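Local structure of xyloglucan-specific endo-beta-1,4-glucanase GH12 (Aspergillus niveus, 4NPR) at residues N66-G78 with P225-S239. The protein probably hydrolyses internal beta-1,4-glucosidic linkages of xyloglucan with retention of configuration at the anomeric carbon, as a family 12 glycoside hydrolase. Residues are numbered along the deposited sequence; the frame is centred on the assembly and turned at random.
With SO4 (sulfate ion), chain C.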
# COMPACT_ATOMS: atom_id res chain seq x y z
N ASN A 66 -6.01 15.42 -9.74
CA ASN A 66 -5.75 14.53 -8.59
C ASN A 66 -4.81 13.37 -8.87
O ASN A 66 -4.82 12.39 -8.15
CB ASN A 66 -7.05 14.03 -7.96
CG ASN A 66 -6.92 13.85 -6.44
OD1 ASN A 66 -6.28 14.68 -5.75
ND2 ASN A 66 -7.49 12.77 -5.92
N THR A 67 -3.94 13.52 -9.88
CA THR A 67 -2.96 12.50 -10.29
C THR A 67 -1.52 12.85 -9.93
O THR A 67 -0.99 13.86 -10.37
CB THR A 67 -3.04 12.34 -11.82
OG1 THR A 67 -4.38 11.99 -12.15
CG2 THR A 67 -2.10 11.27 -12.32
N ILE A 68 -0.87 11.99 -9.16
CA ILE A 68 0.49 12.25 -8.69
C ILE A 68 1.46 11.31 -9.43
O ILE A 68 1.08 10.18 -9.76
CB ILE A 68 0.63 12.12 -7.16
CG1 ILE A 68 2.06 12.45 -6.70
CG2 ILE A 68 0.25 10.74 -6.64
CD1 ILE A 68 2.18 12.78 -5.21
N VAL A 69 2.64 11.84 -9.76
CA VAL A 69 3.73 11.13 -10.44
C VAL A 69 4.94 11.22 -9.51
O VAL A 69 5.33 12.31 -9.09
CB VAL A 69 4.03 11.80 -11.83
CG1 VAL A 69 5.16 11.10 -12.61
CG2 VAL A 69 2.73 11.89 -12.66
N TRP A 70 5.49 10.07 -9.13
CA TRP A 70 6.62 10.05 -8.21
C TRP A 70 7.42 8.80 -8.37
O TRP A 70 7.04 7.91 -9.16
CB TRP A 70 6.15 10.15 -6.75
CG TRP A 70 5.25 9.01 -6.24
CD1 TRP A 70 3.90 8.85 -6.47
CD2 TRP A 70 5.63 7.92 -5.37
NE1 TRP A 70 3.43 7.73 -5.79
CE2 TRP A 70 4.47 7.15 -5.11
CE3 TRP A 70 6.83 7.53 -4.79
CZ2 TRP A 70 4.50 6.02 -4.30
CZ3 TRP A 70 6.85 6.42 -3.99
CH2 TRP A 70 5.71 5.67 -3.75
N ASN A 71 8.52 8.72 -7.60
CA ASN A 71 9.30 7.51 -7.51
C ASN A 71 10.12 7.38 -6.23
O ASN A 71 10.29 8.34 -5.46
CB ASN A 71 10.25 7.37 -8.70
CG ASN A 71 11.45 8.30 -8.62
OD1 ASN A 71 12.23 8.26 -7.64
ND2 ASN A 71 11.63 9.12 -9.66
N THR A 72 10.64 6.19 -6.04
CA THR A 72 11.59 5.98 -5.01
C THR A 72 12.70 5.01 -5.46
O THR A 72 12.46 4.13 -6.28
CB THR A 72 10.86 5.49 -3.75
OG1 THR A 72 11.79 5.45 -2.66
CG2 THR A 72 10.30 4.12 -3.94
N LYS A 73 13.89 5.18 -4.88
CA LYS A 73 15.06 4.44 -5.25
C LYS A 73 15.69 3.92 -4.02
O LYS A 73 15.76 4.64 -3.03
CB LYS A 73 16.03 5.37 -5.94
CG LYS A 73 15.43 5.93 -7.21
CD LYS A 73 16.31 6.90 -7.98
CE LYS A 73 15.68 7.11 -9.36
NZ LYS A 73 15.74 8.54 -9.77
N TRP A 74 16.20 2.70 -4.07
CA TRP A 74 16.66 2.07 -2.86
C TRP A 74 17.58 0.91 -3.07
O TRP A 74 17.57 0.27 -4.11
CB TRP A 74 15.46 1.64 -1.97
CG TRP A 74 14.45 0.66 -2.57
CD1 TRP A 74 13.26 0.97 -3.18
CD2 TRP A 74 14.53 -0.78 -2.60
NE1 TRP A 74 12.61 -0.16 -3.60
CE2 TRP A 74 13.37 -1.26 -3.27
CE3 TRP A 74 15.46 -1.70 -2.13
CZ2 TRP A 74 13.11 -2.61 -3.45
CZ3 TRP A 74 15.20 -3.07 -2.33
CH2 TRP A 74 14.04 -3.50 -2.99
N SER A 75 18.40 0.65 -2.06
CA SER A 75 19.07 -0.61 -1.90
C SER A 75 18.99 -0.95 -0.43
O SER A 75 19.20 -0.07 0.41
CB SER A 75 20.54 -0.50 -2.27
OG SER A 75 20.69 -0.08 -3.61
N TRP A 76 18.71 -2.22 -0.13
CA TRP A 76 18.61 -2.75 1.23
C TRP A 76 19.17 -4.17 1.27
O TRP A 76 19.02 -4.95 0.32
CB TRP A 76 17.16 -2.81 1.70
CG TRP A 76 16.50 -1.50 1.88
CD1 TRP A 76 15.46 -1.04 1.18
CD2 TRP A 76 16.84 -0.51 2.83
NE1 TRP A 76 15.12 0.21 1.62
CE2 TRP A 76 15.94 0.55 2.65
CE3 TRP A 76 17.80 -0.42 3.82
CZ2 TRP A 76 15.99 1.71 3.42
CZ3 TRP A 76 17.85 0.75 4.61
CH2 TRP A 76 16.95 1.80 4.40
N SER A 77 19.81 -4.50 2.38
CA SER A 77 20.15 -5.89 2.59
C SER A 77 20.12 -6.23 4.06
O SER A 77 20.02 -5.32 4.90
CB SER A 77 21.45 -6.27 1.95
OG SER A 77 22.50 -5.62 2.60
N GLY A 78 20.12 -7.54 4.33
CA GLY A 78 19.86 -8.13 5.67
C GLY A 78 18.41 -8.10 6.14
O GLY A 78 17.48 -7.72 5.40
N PRO A 225 9.76 -2.71 0.46
CA PRO A 225 10.90 -3.52 0.10
C PRO A 225 11.50 -4.35 1.26
O PRO A 225 11.53 -3.89 2.41
CB PRO A 225 11.89 -2.49 -0.38
CG PRO A 225 11.62 -1.30 0.45
CD PRO A 225 10.11 -1.28 0.59
N PHE A 226 12.00 -5.55 0.93
CA PHE A 226 12.71 -6.39 1.88
C PHE A 226 14.23 -6.36 1.59
O PHE A 226 15.03 -6.16 2.48
CB PHE A 226 12.14 -7.80 1.88
CG PHE A 226 10.65 -7.88 2.29
CD1 PHE A 226 9.63 -7.48 1.42
CD2 PHE A 226 10.27 -8.42 3.52
CE1 PHE A 226 8.28 -7.62 1.78
CE2 PHE A 226 8.92 -8.52 3.89
CZ PHE A 226 7.92 -8.14 3.01
N SER A 227 14.62 -6.52 0.32
CA SER A 227 16.00 -6.42 -0.10
C SER A 227 16.15 -6.34 -1.61
O SER A 227 15.22 -6.62 -2.36
CB SER A 227 16.77 -7.63 0.36
OG SER A 227 16.25 -8.74 -0.30
N GLY A 228 17.36 -5.96 -2.02
CA GLY A 228 17.73 -5.69 -3.41
C GLY A 228 18.72 -4.54 -3.53
O GLY A 228 19.07 -3.90 -2.55
N SER A 229 19.20 -4.30 -4.75
CA SER A 229 20.11 -3.15 -5.05
C SER A 229 19.69 -2.46 -6.32
O SER A 229 19.17 -3.12 -7.23
CB SER A 229 21.59 -3.58 -5.16
OG SER A 229 21.71 -4.90 -5.63
N ASN A 230 19.92 -1.14 -6.35
CA ASN A 230 19.57 -0.26 -7.47
C ASN A 230 18.14 -0.40 -7.93
O ASN A 230 17.87 -0.43 -9.14
CB ASN A 230 20.51 -0.46 -8.65
CG ASN A 230 21.95 -0.23 -8.25
OD1 ASN A 230 22.32 0.88 -7.84
ND2 ASN A 230 22.75 -1.27 -8.29
N ALA A 231 17.23 -0.51 -6.96
CA ALA A 231 15.83 -0.60 -7.28
C ALA A 231 15.35 0.78 -7.54
O ALA A 231 15.83 1.76 -6.96
CB ALA A 231 15.05 -1.23 -6.15
N VAL A 232 14.41 0.84 -8.47
CA VAL A 232 13.75 2.07 -8.84
C VAL A 232 12.31 1.66 -9.02
O VAL A 232 12.01 0.78 -9.82
CB VAL A 232 14.30 2.68 -10.14
CG1 VAL A 232 13.66 4.05 -10.39
CG2 VAL A 232 15.82 2.82 -10.09
N PHE A 233 11.45 2.25 -8.21
CA PHE A 233 10.02 2.08 -8.29
C PHE A 233 9.46 3.41 -8.81
O PHE A 233 9.62 4.45 -8.19
CB PHE A 233 9.45 1.73 -6.93
CG PHE A 233 7.95 1.71 -6.89
CD1 PHE A 233 7.23 0.75 -7.59
CD2 PHE A 233 7.25 2.64 -6.14
CE1 PHE A 233 5.87 0.72 -7.55
CE2 PHE A 233 5.87 2.60 -6.07
CZ PHE A 233 5.19 1.64 -6.77
N THR A 234 8.82 3.34 -9.97
CA THR A 234 8.40 4.45 -10.78
C THR A 234 6.90 4.35 -10.83
O THR A 234 6.34 3.39 -11.35
CB THR A 234 8.93 4.29 -12.24
OG1 THR A 234 10.35 4.18 -12.22
CG2 THR A 234 8.58 5.47 -13.10
N VAL A 235 6.26 5.35 -10.26
CA VAL A 235 4.81 5.52 -10.34
C VAL A 235 4.52 6.59 -11.37
O VAL A 235 4.71 7.75 -11.10
CB VAL A 235 4.25 5.92 -8.97
CG1 VAL A 235 2.80 6.33 -9.06
CG2 VAL A 235 4.45 4.78 -7.99
N SER A 236 4.07 6.22 -12.55
CA SER A 236 3.99 7.21 -13.61
C SER A 236 2.62 7.89 -13.60
O SER A 236 2.45 8.96 -14.18
CB SER A 236 4.45 6.62 -14.97
OG SER A 236 3.65 5.55 -15.34
N ASP A 237 1.66 7.29 -12.90
CA ASP A 237 0.48 7.98 -12.44
C ASP A 237 -0.30 7.18 -11.37
O ASP A 237 -0.39 5.96 -11.41
CB ASP A 237 -0.42 8.36 -13.61
CG ASP A 237 -1.06 7.19 -14.24
OD1 ASP A 237 -0.32 6.46 -14.93
OD2 ASP A 237 -2.29 7.00 -14.03
N TYR A 238 -0.80 7.91 -10.40
CA TYR A 238 -1.55 7.36 -9.30
C TYR A 238 -2.62 8.37 -8.94
O TYR A 238 -2.34 9.57 -8.85
CB TYR A 238 -0.67 7.06 -8.05
CG TYR A 238 -1.51 6.63 -6.85
CD1 TYR A 238 -2.06 5.35 -6.78
CD2 TYR A 238 -1.83 7.52 -5.85
CE1 TYR A 238 -2.89 4.96 -5.73
CE2 TYR A 238 -2.65 7.16 -4.79
CZ TYR A 238 -3.17 5.87 -4.72
OH TYR A 238 -3.96 5.50 -3.65
N SER A 239 -3.86 7.91 -8.79
CA SER A 239 -4.91 8.72 -8.21
C SER A 239 -5.83 7.85 -7.41
O SER A 239 -5.90 6.64 -7.63
CB SER A 239 -5.75 9.46 -9.26
OG SER A 239 -6.18 8.60 -10.26
S SO4 C . -6.75 9.55 -13.53
O1 SO4 C . -7.00 8.12 -13.82
O2 SO4 C . -5.47 9.62 -12.77
O3 SO4 C . -6.63 10.28 -14.83
O4 SO4 C . -7.87 10.14 -12.73
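P225 lays CB on one face of the W74 indole, 3.4 Å from the centroid of the six-membered ring, where strand 215-226 of one sheet of the GH12 beta-jelly roll meets strand 67-77 of the other. Its CG reaches CD1 of W76, whose NE1 hydrogen-bonds to Q56 OE1. The chain then crosses between the sheets: G228 N and O pair with W76 O and N, and the backbone of S227 and G228 runs along the W74 ring edge. Within the beta bulge between the W76–G228 and W74–A231 pairs, N230 N donates a hydrogen bond to S75 OG at 3.0 Å. A231 continues the antiparallel pairing; its CB covers the W74 face opposite P225, 3.6 Å from the same centroid. W74 CG sits between backbone N and carbonyl carbon (chi1 59°), which swings the indole between these two CH-pi contacts, while NE1 hydrogen-bonds to Y112 OH. V232 CG1 lies alongside the K73 chain. F233 exchanges two backbone hydrogen bonds with T72, F233 N to T72 O nearly straight at 173°, and its ring forms an offset edge-to-face pair with the W70 six-membered ring, planes at 74°. V235 covers W70 too, CB 3.9 Å from the five-membered-ring centroid. A second bulge at S236 brings Y238 opposite I68, whose CG2 meets the tyrosine ring edge. At the far end a sulfate, probably from the crystallisation liquor, accepts at O2 from S239 OG (2.8 Å) and T67 OG1 (2.7 Å).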